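Local coordinates for 4-hydroxy-tetrahydrodipicolinate synthase (Methylacidiphilum fumariolicum SolV, PDB 6T3T), which probably condenses pyruvate with aspartate-beta-semialdehyde to 4-hydroxy-tetrahydrodipicolinate, a step of lysine biosynthesis through the diaminopimelate pathway, at residues T6-I11 with N34-I39; R26-Q31 with E65-R70; I71-G76 with I95-V100. One frame throughout, in Å; residues are numbered along the deposited sequence.

Contact 1 of 3, residues T6-I11 with N34-I39; sequences TYTAII and NRIDGI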
ATOM      1  N   THR A   6      30.222   7.972   6.504  1.00 21.78           N
ATOM      2  CA  THR A   6      29.074   8.741   6.976  1.00 20.39           C
ATOM      3  C   THR A   6      29.127  10.155   6.421  1.00 18.81           C
ATOM      4  O   THR A   6      30.099  10.887   6.660  1.00 18.88           O
ATOM      5  CB  THR A   6      29.029   8.779   8.500  1.00 15.84           C
ATOM      6  OG1 THR A   6      29.061   7.442   8.994  1.00 19.76           O
ATOM      7  CG2 THR A   6      27.736   9.496   8.963  1.00 14.50           C
ATOM      8  N   TYR A   7      28.058  10.534   5.727  1.00 16.00           N
ATOM      9  CA  TYR A   7      27.853  11.851   5.147  1.00 14.90           C
ATOM     10  C   TYR A   7      26.629  12.484   5.792  1.00 15.95           C
ATOM     11  O   TYR A   7      25.577  11.851   5.895  1.00 20.84           O
ATOM     12  CB  TYR A   7      27.639  11.717   3.628  1.00 16.41           C
ATOM     13  CG  TYR A   7      28.901  11.330   2.873  1.00 24.15           C
ATOM     14  CD1 TYR A   7      29.444  10.049   2.958  1.00 23.39           C
ATOM     15  CD2 TYR A   7      29.560  12.262   2.087  1.00 23.17           C
ATOM     16  CE1 TYR A   7      30.636   9.725   2.293  1.00 23.68           C
ATOM     17  CE2 TYR A   7      30.731  11.940   1.414  1.00 29.99           C
ATOM     18  CZ  TYR A   7      31.255  10.681   1.518  1.00 30.53           C
ATOM     19  OH  TYR A   7      32.407  10.394   0.823  1.00 43.51           O
ATOM     20  N   THR A   8      26.740  13.728   6.222  1.00 17.37           N
ATOM     21  CA  THR A   8      25.659  14.362   6.960  1.00 14.24           C
ATOM     22  C   THR A   8      24.841  15.233   6.012  1.00 13.03           C
ATOM     23  O   THR A   8      25.384  16.158   5.408  1.00 14.66           O
ATOM     24  CB  THR A   8      26.247  15.178   8.117  1.00 16.87           C
ATOM     25  OG1 THR A   8      27.003  14.299   8.961  1.00 15.11           O
ATOM     26  CG2 THR A   8      25.152  15.923   8.945  1.00 11.89           C
ATOM     27  N   ALA A   9      23.551  14.921   5.850  1.00 13.11           N
ATOM     28  CA  ALA A   9      22.618  15.828   5.182  1.00 17.07           C
ATOM     29  C   ALA A   9      22.303  16.941   6.176  1.00 17.00           C
ATOM     30  O   ALA A   9      21.544  16.744   7.126  1.00 18.45           O
ATOM     31  CB  ALA A   9      21.354  15.095   4.731  1.00 15.91           C
ATOM     32  N   ILE A  10      22.952  18.094   6.009  1.00 16.96           N
ATOM     33  CA  ILE A  10      22.860  19.159   6.998  1.00 17.80           C
ATOM     34  C   ILE A  10      21.573  19.941   6.820  1.00 15.01           C
ATOM     35  O   ILE A  10      21.088  20.140   5.693  1.00 18.94           O
ATOM     36  CB  ILE A  10      24.077  20.099   6.904  1.00 21.08           C
ATOM     37  CG1 ILE A  10      24.234  20.627   5.464  1.00 17.25           C
ATOM     38  CG2 ILE A  10      25.305  19.401   7.363  1.00 19.39           C
ATOM     39  CD1 ILE A  10      24.976  21.925   5.438  1.00 24.26           C
ATOM     40  N   ILE A  11      21.032  20.415   7.949  1.00 16.13           N
ATOM     41  CA  ILE A  11      19.990  21.454   7.912  1.00 16.16           C
ATOM     42  C   ILE A  11      20.546  22.717   7.232  1.00 15.79           C
ATOM     43  O   ILE A  11      21.755  22.941   7.176  1.00 18.47           O
ATOM     44  CB  ILE A  11      19.506  21.778   9.335  1.00 18.87           C
ATOM     45  CG1 ILE A  11      20.683  22.224  10.206  1.00 21.07           C
ATOM     46  CG2 ILE A  11      18.856  20.563  10.011  1.00 15.76           C
ATOM     47  CD1 ILE A  11      20.281  23.128  11.374  1.00 15.85           C
ATOM     48  N   ASN A  34      34.331  15.351  14.240  1.00 18.29           N
ATOM     49  CA  ASN A  34      33.745  14.138  14.763  1.00 19.43           C
ATOM     50  C   ASN A  34      33.655  13.054  13.714  1.00 17.91           C
ATOM     51  O   ASN A  34      32.686  12.293  13.666  1.00 20.02           O
ATOM     52  CB  ASN A  34      32.395  14.467  15.389  1.00 20.76           C
ATOM     53  CG  ASN A  34      32.561  15.047  16.772  1.00 19.78           C
ATOM     54  OD1 ASN A  34      33.035  14.361  17.677  1.00 26.33           O
ATOM     55  ND2 ASN A  34      32.248  16.311  16.932  1.00 20.64           N
ATOM     56  N   ARG A  35      34.683  12.960  12.872  1.00 17.09           N
ATOM     57  CA  ARG A  35      34.934  11.795  12.023  1.00 18.69           C
ATOM     58  C   ARG A  35      33.859  11.604  10.951  1.00 19.24           C
ATOM     59  O   ARG A  35      33.519  10.477  10.588  1.00 19.86           O
ATOM     60  CB  ARG A  35      35.119  10.538  12.884  1.00 17.72           C
ATOM     61  CG  ARG A  35      36.188  10.776  13.978  1.00 26.27           C
ATOM     62  CD  ARG A  35      36.781   9.486  14.512  1.00 32.44           C
ATOM     63  NE  ARG A  35      37.314   8.642  13.447  1.00 35.03           N
ATOM     64  CZ  ARG A  35      37.790   7.412  13.633  1.00 37.19           C
ATOM     65  NH1 ARG A  35      37.814   6.873  14.854  1.00 31.80           N
ATOM     66  NH2 ARG A  35      38.241   6.720  12.594  1.00 36.71           N
ATOM     67  N   ILE A  36      33.310  12.695  10.449  1.00 12.68           N
ATOM     68  CA  ILE A  36      32.350  12.653   9.364  1.00 14.96           C
ATOM     69  C   ILE A  36      33.104  12.705   8.035  1.00 20.34           C
ATOM     70  O   ILE A  36      34.050  13.495   7.860  1.00 15.86           O
ATOM     71  CB  ILE A  36      31.345  13.799   9.527  1.00 14.02           C
ATOM     72  CG1 ILE A  36      30.655  13.597  10.877  1.00 13.81           C
ATOM     73  CG2 ILE A  36      30.382  13.880   8.360  1.00 15.98           C
ATOM     74  CD1 ILE A  36      29.590  12.491  10.837  1.00 12.38           C
ATOM     75  N   ASP A  37      32.712  11.841   7.103  1.00 18.94           N
ATOM     76  CA  ASP A  37      33.451  11.753   5.853  1.00 20.92           C
ATOM     77  C   ASP A  37      33.073  12.838   4.863  1.00 20.69           C
ATOM     78  O   ASP A  37      33.889  13.158   3.987  1.00 16.95           O
ATOM     79  CB  ASP A  37      33.259  10.379   5.226  1.00 17.61           C
ATOM     80  CG  ASP A  37      33.829   9.293   6.105  1.00 23.12           C
ATOM     81  OD1 ASP A  37      35.066   9.266   6.244  1.00 28.01           O
ATOM     82  OD2 ASP A  37      33.046   8.551   6.741  1.00 20.07           O
ATOM     83  N   GLY A  38      31.876  13.398   4.972  1.00 13.47           N
ATOM     84  CA  GLY A  38      31.478  14.406   4.010  1.00 19.54           C
ATOM     85  C   GLY A  38      30.137  14.994   4.372  1.00 17.30           C
ATOM     86  O   GLY A  38      29.474  14.562   5.321  1.00 17.58           O
ATOM     87  N   ILE A  39      29.738  15.984   3.580  1.00 16.01           N
ATOM     88  CA  ILE A  39      28.556  16.800   3.831  1.00 15.55           C
ATOM     89  C   ILE A  39      27.673  16.785   2.586  1.00 17.76           C
ATOM     90  O   ILE A  39      28.172  16.878   1.459  1.00 16.55           O
ATOM     91  CB  ILE A  39      28.960  18.253   4.194  1.00 19.63           C
ATOM     92  CG1 ILE A  39      29.933  18.274   5.385  1.00 20.90           C
ATOM     93  CG2 ILE A  39      27.728  19.131   4.470  1.00 13.68           C
ATOM     94  CD1 ILE A  39      29.300  17.905   6.726  1.00 16.00           C
TER

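Contact 2 of 3, residues R26-Q31 with E65-R70; sequences RLLEHQ and EIVEKR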
ATOM      1  N   ARG A  26      29.408  26.788  12.788  1.00 20.07           N
ATOM      2  CA  ARG A  26      29.566  25.961  13.979  1.00 25.44           C
ATOM      3  C   ARG A  26      29.175  24.522  13.691  1.00 20.44           C
ATOM      4  O   ARG A  26      29.839  23.591  14.157  1.00 18.59           O
ATOM      5  CB  ARG A  26      28.776  26.496  15.174  1.00 25.13           C
ATOM      6  CG  ARG A  26      29.305  25.824  16.477  1.00 35.59           C
ATOM      7  CD  ARG A  26      28.832  26.439  17.816  1.00 47.99           C
ATOM      8  NE  ARG A  26      29.265  27.826  18.044  1.00 55.64           N
ATOM      9  CZ  ARG A  26      30.529  28.223  18.234  1.00 56.99           C
ATOM     10  NH1 ARG A  26      31.532  27.348  18.208  1.00 49.91           N
ATOM     11  NH2 ARG A  26      30.792  29.513  18.440  1.00 48.09           N
ATOM     12  N   LEU A  27      28.073  24.320  12.962  1.00 19.28           N
ATOM     13  CA  LEU A  27      27.617  22.964  12.663  1.00 20.29           C
ATOM     14  C   LEU A  27      28.636  22.224  11.803  1.00 20.47           C
ATOM     15  O   LEU A  27      28.925  21.040  12.038  1.00 19.00           O
ATOM     16  CB  LEU A  27      26.234  23.016  12.010  1.00 20.01           C
ATOM     17  CG  LEU A  27      25.509  21.772  11.499  1.00 26.64           C
ATOM     18  CD1 LEU A  27      24.674  21.032  12.573  1.00 26.00           C
ATOM     19  CD2 LEU A  27      24.618  22.193  10.338  1.00 31.31           C
ATOM     20  N   LEU A  28      29.196  22.913  10.797  1.00 22.21           N
ATOM     21  CA  LEU A  28      30.167  22.278   9.917  1.00 19.35           C
ATOM     22  C   LEU A  28      31.428  21.885  10.681  1.00 19.23           C
ATOM     23  O   LEU A  28      31.956  20.789  10.491  1.00 22.29           O
ATOM     24  CB  LEU A  28      30.472  23.205   8.743  1.00 22.35           C
ATOM     25  CG  LEU A  28      29.331  23.242   7.731  1.00 18.87           C
ATOM     26  CD1 LEU A  28      29.554  24.299   6.642  1.00 19.16           C
ATOM     27  CD2 LEU A  28      29.195  21.863   7.127  1.00 19.64           C
ATOM     28  N   GLU A  29      31.915  22.759  11.565  1.00 23.82           N
ATOM     29  CA  GLU A  29      33.089  22.420  12.366  1.00 20.01           C
ATOM     30  C   GLU A  29      32.819  21.228  13.274  1.00 23.54           C
ATOM     31  O   GLU A  29      33.688  20.372  13.454  1.00 20.46           O
ATOM     32  CB  GLU A  29      33.542  23.622  13.186  1.00 16.48           C
ATOM     33  CG  GLU A  29      34.042  24.799  12.333  1.00 22.53           C
ATOM     34  CD  GLU A  29      35.307  24.482  11.508  1.00 24.64           C
ATOM     35  OE1 GLU A  29      36.023  23.490  11.798  1.00 24.55           O
ATOM     36  OE2 GLU A  29      35.605  25.260  10.573  1.00 26.53           O
ATOM     37  N   HIS A  30      31.636  21.172  13.890  1.00 21.28           N
ATOM     38  CA  HIS A  30      31.318  20.029  14.746  1.00 22.75           C
ATOM     39  C   HIS A  30      31.334  18.731  13.940  1.00 19.70           C
ATOM     40  O   HIS A  30      31.770  17.689  14.445  1.00 17.86           O
ATOM     41  CB  HIS A  30      29.963  20.254  15.447  1.00 18.22           C
ATOM     42  CG  HIS A  30      29.707  19.321  16.601  1.00 31.17           C
ATOM     43  ND1 HIS A  30      30.566  19.206  17.680  1.00 31.86           N
ATOM     44  CD2 HIS A  30      28.682  18.464  16.850  1.00 29.55           C
ATOM     45  CE1 HIS A  30      30.088  18.314  18.531  1.00 29.83           C
ATOM     46  NE2 HIS A  30      28.953  17.841  18.047  1.00 27.53           N
ATOM     47  N   GLN A  31      30.891  18.781  12.669  1.00 17.84           N
ATOM     48  CA  GLN A  31      30.956  17.594  11.816  1.00 16.65           C
ATOM     49  C   GLN A  31      32.411  17.180  11.566  1.00 17.78           C
ATOM     50  O   GLN A  31      32.778  16.017  11.768  1.00 13.74           O
ATOM     51  CB  GLN A  31      30.231  17.833  10.483  1.00 15.42           C
ATOM     52  CG  GLN A  31      28.693  18.122  10.582  1.00 17.95           C
ATOM     53  CD  GLN A  31      27.942  16.992  11.274  1.00 18.60           C
ATOM     54  OE1 GLN A  31      27.954  15.849  10.810  1.00 20.03           O
ATOM     55  NE2 GLN A  31      27.363  17.287  12.430  1.00 19.52           N
ATOM     56  N   GLU A  65      33.323  26.943   1.140  1.00 21.48           N
ATOM     57  CA  GLU A  65      34.288  27.870   1.716  1.00 21.66           C
ATOM     58  C   GLU A  65      34.666  27.477   3.134  1.00 23.85           C
ATOM     59  O   GLU A  65      35.856  27.450   3.465  1.00 22.49           O
ATOM     60  CB  GLU A  65      33.735  29.284   1.714  1.00 22.30           C
ATOM     61  CG  GLU A  65      33.849  29.915   0.368  1.00 32.45           C
ATOM     62  CD  GLU A  65      32.923  31.075   0.238  1.00 34.39           C
ATOM     63  OE1 GLU A  65      32.756  31.555  -0.898  1.00 37.49           O
ATOM     64  OE2 GLU A  65      32.378  31.511   1.274  1.00 30.61           O
ATOM     65  N   ILE A  66      33.672  27.120   3.965  1.00 20.39           N
ATOM     66  CA  ILE A  66      33.947  26.765   5.362  1.00 23.12           C
ATOM     67  C   ILE A  66      34.748  25.474   5.442  1.00 17.30           C
ATOM     68  O   ILE A  66      35.774  25.414   6.123  1.00 17.46           O
ATOM     69  CB  ILE A  66      32.639  26.650   6.169  1.00 20.14           C
ATOM     70  CG1 ILE A  66      32.028  28.034   6.416  1.00 21.34           C
ATOM     71  CG2 ILE A  66      32.879  25.931   7.490  1.00 15.91           C
ATOM     72  CD1 ILE A  66      30.486  28.018   6.370  1.00 21.15           C
ATOM     73  N   VAL A  67      34.326  24.451   4.697  1.00 16.42           N
ATOM     74  CA  VAL A  67      34.942  23.133   4.781  1.00 21.34           C
ATOM     75  C   VAL A  67      36.352  23.181   4.231  1.00 15.90           C
ATOM     76  O   VAL A  67      37.241  22.492   4.744  1.00 19.87           O
ATOM     77  CB  VAL A  67      34.074  22.084   4.053  1.00 20.53           C
ATOM     78  CG1 VAL A  67      34.836  20.764   3.861  1.00 18.49           C
ATOM     79  CG2 VAL A  67      32.813  21.812   4.851  1.00 17.47           C
ATOM     80  N   GLU A  68      36.596  23.998   3.199  1.00 20.50           N
ATOM     81  CA  GLU A  68      37.932  24.130   2.591  1.00 22.49           C
ATOM     82  C   GLU A  68      38.604  22.773   2.380  1.00 21.75           C
ATOM     83  O   GLU A  68      39.769  22.558   2.751  1.00 17.57           O
ATOM     84  CB  GLU A  68      38.832  25.040   3.449  1.00 18.04           C
ATOM     85  CG  GLU A  68      40.017  25.738   2.710  1.00 18.80           C
ATOM     86  CD  GLU A  68      40.776  26.743   3.591  1.00 19.67           C
ATOM     87  OE1 GLU A  68      41.999  26.973   3.405  1.00 21.55           O
ATOM     88  OE2 GLU A  68      40.150  27.296   4.512  1.00 18.28           O
ATOM     89  N   LYS A  69      37.852  21.860   1.766  1.00 19.78           N
ATOM     90  CA  LYS A  69      38.304  20.556   1.294  1.00 20.41           C
ATOM     91  C   LYS A  69      38.739  19.602   2.404  1.00 18.59           C
ATOM     92  O   LYS A  69      39.317  18.559   2.111  1.00 18.76           O
ATOM     93  CB  LYS A  69      39.434  20.705   0.265  1.00 20.88           C
ATOM     94  CG  LYS A  69      38.992  21.443  -0.990  1.00 28.42           C
ATOM     95  CD  LYS A  69      38.708  20.463  -2.114  1.00 40.46           C
ATOM     96  CE  LYS A  69      39.950  20.295  -3.006  1.00 40.32           C
ATOM     97  NZ  LYS A  69      39.662  19.370  -4.151  1.00 40.53           N
ATOM     98  N   ARG A  70      38.485  19.916   3.673  1.00 19.24           N
ATOM     99  CA  ARG A  70      38.907  18.991   4.724  1.00 18.78           C
ATOM    100  C   ARG A  70      38.120  17.686   4.664  1.00 19.79           C
ATOM    101  O   ARG A  70      38.675  16.615   4.912  1.00 17.49           O
ATOM    102  CB  ARG A  70      38.757  19.640   6.090  1.00 17.06           C
ATOM    103  CG  ARG A  70      39.737  20.760   6.323  1.00 20.43           C
ATOM    104  CD  ARG A  70      39.446  21.486   7.625  1.00 18.86           C
ATOM    105  NE  ARG A  70      38.341  22.430   7.477  1.00 18.42           N
ATOM    106  CZ  ARG A  70      37.812  23.108   8.493  1.00 15.85           C
ATOM    107  NH1 ARG A  70      38.277  22.942   9.714  1.00 14.98           N
ATOM    108  NH2 ARG A  70      36.812  23.945   8.288  1.00 13.34           N
TER

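Contact 3 of 3, residues I71-G76 with I95-V100; sequences IKIFAG and IGVDGV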
ATOM      1  N   ILE A  71      36.834  17.754   4.321  1.00 19.30           N
ATOM      2  CA  ILE A  71      36.015  16.574   4.072  1.00 15.28           C
ATOM      3  C   ILE A  71      35.226  16.812   2.777  1.00 19.96           C
ATOM      4  O   ILE A  71      35.169  17.930   2.249  1.00 17.70           O
ATOM      5  CB  ILE A  71      35.084  16.250   5.270  1.00 16.84           C
ATOM      6  CG1 ILE A  71      34.103  17.392   5.550  1.00 18.48           C
ATOM      7  CG2 ILE A  71      35.875  15.962   6.539  1.00 12.06           C
ATOM      8  CD1 ILE A  71      33.119  17.113   6.756  1.00 14.86           C
ATOM      9  N   LYS A  72      34.578  15.755   2.284  1.00 18.76           N
ATOM     10  CA  LYS A  72      33.938  15.818   0.972  1.00 20.49           C
ATOM     11  C   LYS A  72      32.606  16.549   1.027  1.00 20.07           C
ATOM     12  O   LYS A  72      31.923  16.582   2.053  1.00 16.98           O
ATOM     13  CB  LYS A  72      33.701  14.422   0.414  1.00 16.62           C
ATOM     14  CG  LYS A  72      34.919  13.550   0.434  1.00 22.73           C
ATOM     15  CD  LYS A  72      35.787  13.843  -0.768  1.00 28.51           C
ATOM     16  CE  LYS A  72      37.035  12.997  -0.767  1.00 34.36           C
ATOM     17  NZ  LYS A  72      37.966  13.437  -1.852  1.00 38.86           N
ATOM     18  N   ILE A  73      32.221  17.111  -0.109  1.00 17.32           N
ATOM     19  CA  ILE A  73      30.913  17.725  -0.267  1.00 20.84           C
ATOM     20  C   ILE A  73      30.241  17.121  -1.492  1.00 24.20           C
ATOM     21  O   ILE A  73      30.798  17.173  -2.600  1.00 18.66           O
ATOM     22  CB  ILE A  73      30.993  19.248  -0.421  1.00 20.22           C
ATOM     23  CG1 ILE A  73      31.690  19.868   0.791  1.00 22.13           C
ATOM     24  CG2 ILE A  73      29.594  19.808  -0.599  1.00 17.03           C
ATOM     25  CD1 ILE A  73      31.892  21.363   0.637  1.00 21.06           C
ATOM     26  N   PHE A  74      29.054  16.542  -1.296  1.00 19.66           N
ATOM     27  CA  PHE A  74      28.184  16.153  -2.399  1.00 19.94           C
ATOM     28  C   PHE A  74      26.932  17.006  -2.288  1.00 20.27           C
ATOM     29  O   PHE A  74      26.096  16.784  -1.404  1.00 17.30           O
ATOM     30  CB  PHE A  74      27.864  14.656  -2.388  1.00 17.53           C
ATOM     31  CG  PHE A  74      28.973  13.813  -2.933  1.00 22.77           C
ATOM     32  CD1 PHE A  74      30.173  13.690  -2.244  1.00 23.70           C
ATOM     33  CD2 PHE A  74      28.840  13.179  -4.164  1.00 23.54           C
ATOM     34  CE1 PHE A  74      31.214  12.906  -2.747  1.00 28.61           C
ATOM     35  CE2 PHE A  74      29.886  12.395  -4.688  1.00 30.65           C
ATOM     36  CZ  PHE A  74      31.081  12.271  -3.978  1.00 27.96           C
ATOM     37  N   ALA A  75      26.825  17.995  -3.171  1.00 18.20           N
ATOM     38  CA  ALA A  75      25.744  18.963  -3.116  1.00 17.84           C
ATOM     39  C   ALA A  75      24.454  18.409  -3.722  1.00 17.02           C
ATOM     40  O   ALA A  75      24.468  17.762  -4.769  1.00 17.81           O
ATOM     41  CB  ALA A  75      26.167  20.236  -3.850  1.00 17.78           C
ATOM     42  N   GLY A  76      23.334  18.699  -3.075  1.00 16.55           N
ATOM     43  CA  GLY A  76      22.042  18.403  -3.656  1.00 22.74           C
ATOM     44  C   GLY A  76      21.685  19.328  -4.809  1.00 22.21           C
ATOM     45  O   GLY A  76      21.455  20.531  -4.634  1.00 22.49           O
ATOM     46  N   ILE A  95      31.394  26.031  -8.307  1.00 25.69           N
ATOM     47  CA  ILE A  95      31.789  26.303  -6.924  1.00 26.70           C
ATOM     48  C   ILE A  95      32.930  25.373  -6.504  1.00 29.61           C
ATOM     49  O   ILE A  95      33.812  25.765  -5.719  1.00 29.50           O
ATOM     50  CB  ILE A  95      30.560  26.208  -5.988  1.00 27.98           C
ATOM     51  CG1 ILE A  95      29.767  27.532  -6.021  1.00 24.32           C
ATOM     52  CG2 ILE A  95      30.968  25.840  -4.566  1.00 25.23           C
ATOM     53  CD1 ILE A  95      28.321  27.391  -5.619  1.00 25.95           C
ATOM     54  N   GLY A  96      32.935  24.134  -6.998  1.00 27.96           N
ATOM     55  CA  GLY A  96      34.051  23.227  -6.761  1.00 27.39           C
ATOM     56  C   GLY A  96      33.803  22.136  -5.740  1.00 33.72           C
ATOM     57  O   GLY A  96      34.695  21.804  -4.956  1.00 41.83           O
ATOM     58  N   VAL A  97      32.640  21.499  -5.787  1.00 29.11           N
ATOM     59  CA  VAL A  97      32.325  20.440  -4.834  1.00 25.82           C
ATOM     60  C   VAL A  97      32.964  19.137  -5.300  1.00 27.78           C
ATOM     61  O   VAL A  97      33.533  19.058  -6.392  1.00 24.79           O
ATOM     62  CB  VAL A  97      30.801  20.286  -4.674  1.00 21.75           C
ATOM     63  CG1 VAL A  97      30.168  21.601  -4.254  1.00 19.97           C
ATOM     64  CG2 VAL A  97      30.170  19.803  -5.997  1.00 26.50           C
ATOM     65  N   ASP A  98      32.875  18.098  -4.480  1.00 20.75           N
ATOM     66  CA  ASP A  98      33.405  16.815  -4.899  1.00 24.27           C
ATOM     67  C   ASP A  98      32.426  16.001  -5.737  1.00 24.68           C
ATOM     68  O   ASP A  98      32.874  15.108  -6.459  1.00 23.80           O
ATOM     69  CB  ASP A  98      33.817  16.021  -3.673  1.00 27.12           C
ATOM     70  CG  ASP A  98      34.773  16.786  -2.817  1.00 28.34           C
ATOM     71  OD1 ASP A  98      35.896  17.066  -3.294  1.00 35.89           O
ATOM     72  OD2 ASP A  98      34.373  17.183  -1.700  1.00 25.79           O
ATOM     73  N   GLY A  99      31.130  16.296  -5.675  1.00 21.19           N
ATOM     74  CA  GLY A  99      30.124  15.528  -6.395  1.00 19.64           C
ATOM     75  C   GLY A  99      28.743  16.067  -6.079  1.00 16.36           C
ATOM     76  O   GLY A  99      28.589  16.976  -5.268  1.00 22.11           O
ATOM     77  N   VAL A 100      27.712  15.460  -6.687  1.00 19.60           N
ATOM     78  CA  VAL A 100      26.343  15.925  -6.476  1.00 20.94           C
ATOM     79  C   VAL A 100      25.434  14.750  -6.149  1.00 21.05           C
ATOM     80  O   VAL A 100      25.702  13.607  -6.522  1.00 16.67           O
ATOM     81  CB  VAL A 100      25.744  16.715  -7.667  1.00 21.60           C
ATOM     82  CG1 VAL A 100      26.402  18.076  -7.804  1.00 22.06           C
ATOM     83  CG2 VAL A 100      25.806  15.913  -8.980  1.00 19.48           C
TER
HETATM   84  O   HOH W   1      38.247  16.321  -1.659  1.00 33.16           O

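Contact 1 of 3, residues T6-I11 with N34-I39
Y7 lays one face of its ring over the backbone of D37 and G38, where strands 5-9 and 38-40 run parallel as neighbours in the TIM barrel of the DapA family. Chi1 (-71°) sets CG anti to the carbonyl carbon, and chi2 (72°) turns the ring so that Y7 CD2 lies 3.5 Å from G38 CA. Glycine suits this place because the aromatic ring lies where a side chain would have to go. The same ring is close to V204, a residue predicted to bind pyruvate. On the opposite face of the sheet, T8 meets I36 at about a right angle, T8 OG1 resting 3.5 Å from I36 CG2; this hydroxyl finds its polar partners in Q31 and S208. I39 likewise crosses I10, their CG2 atoms 3.8 Å apart, and branched apolar chains fit this side, which faces helix 21-32. The backbones join through T8 N and G38 O at 3.0 Å. At the start of the pairing, D37 serves T6 twice: D37 N donates to T6 O at 2.8 Å, and the anti lone pair of D37 OD2 accepts from T6 N at 2.9 Å.

Contact 2 of 3, residues R26-Q31 with E65-R70
L28 overlaps I66 with its CD1 branch, which lies 3.8 Å from I66 CG2 and equally near I66 CD1, while L28 CB also touches that CG2. The two side chains cross at about a right angle, so the leucine methyl sits against both branches of the isoleucine. The other methyl, L28 CD2, approaches V67 CG2 more loosely, at 4.3 Å. Leucine, isoleucine and valine suit a layer where two helices meet above the sheet, and L28 also reaches I39 of strand 38-40 beneath.

Toward the outside the contact turns ionic. E29 bends at chi2 (-64°), which swings CD round toward R70, and the arginine grips the carboxylate end-on with two nitrogens: NH2 to OE2 of E29 at 2.9 Å, nearly straight, and NH1 to OE1 of E29 at 3.1 Å, more bent. The two planes are 48° apart, so this bidentate salt bridge is twisted rather than flat. The guanidinium is also held from its own side. NH2 of R70 donates to I66 O at 2.8 Å and NE of R70 to V67 O at 2.9 Å, and V67 O takes R70 N as well, from the other face of its plane. Arginine fits because it can serve a carboxylate and helix-end carbonyls together; its positive charge is probably favoured by the partial negative charge at that helix end. After V67 the chain leaves helix 53-67 through a type I' turn with positive phi at E68. R70 thus joins two successive outer helices of the TIM barrel, 21-32 and 53-67.

Contact 3 of 3, residues I71-G76 with I95-V100
D98 reaches back to strand 72-76 and holds the backbone of I73, near the start of the strand, with one carboxylate oxygen. Chi1 (-55°) sets CG anti to the carbonyl carbon, and chi2 (-64°) turns D98 OD2 to I73 N, from which it accepts at 2.7 Å with its anti lone pair. Aspartate suits the place because its short carboxylate reaches I73 N, while its backbone N donates to I73 O; G99 N adds a weak bond to the same carbonyl.

K72 crosses the carboxylate at about a right angle. A bend at chi2 (-82°) carries its CD to 3.7 Å from D98 CG, and the rest of the chain runs out extended. NZ does not close a salt bridge: a water accepts from K72 NZ at 2.9 Å and donates to D98 OD1 at 3.0 Å, linking the charges indirectly.

On the inner side of the barrel, F74 turns its ring over the neighbouring strand. G99 CA makes a CH-pi contact 3.9 Å from the centroid of the F74 ring, and glycine fits since the ring occupies the direction of a side chain. On the other side, V97 directs CG1 to I73 CG2 at 4.1 Å and to A75 CB at 4.2 Å. These apolar side chains lie under the helices: I73 touches T63, and V97 touches V60 and A92. V100 also packs on A92, with its CB against the carbonyl of A75. Backbone pairing continues through A75 N and G99 O, 2.9 Å apart. Strands 72-76 and 99-103, parallel neighbours connected through helix 82-95, form a beta-alpha-beta crossover, the repeating unit of the TIM barrel.

In the fold
From the N terminus, strand 5-9 is met by strand 38-40 in contact 1, closing a loop that includes helix 21-32. Contact 2 starts within that loop, on helix 21-32, and closes beyond it at the end of helix 53-67, so contacts 1 and 2 cross along the chain. Q31 couples them, bonded to T8 and packed on I36 and I39. Contact 3 opens after both and closes the loop holding helix 82-95, joining strands 72-76 and 99-103. It meets contact 1 through strand 38-40, where the backbone of I39 bonds to K72 and F74, and contact 2 where V67 packs on I73. Contacts 1 and 3 pair barrel strands; contact 2 joins two helices outside them.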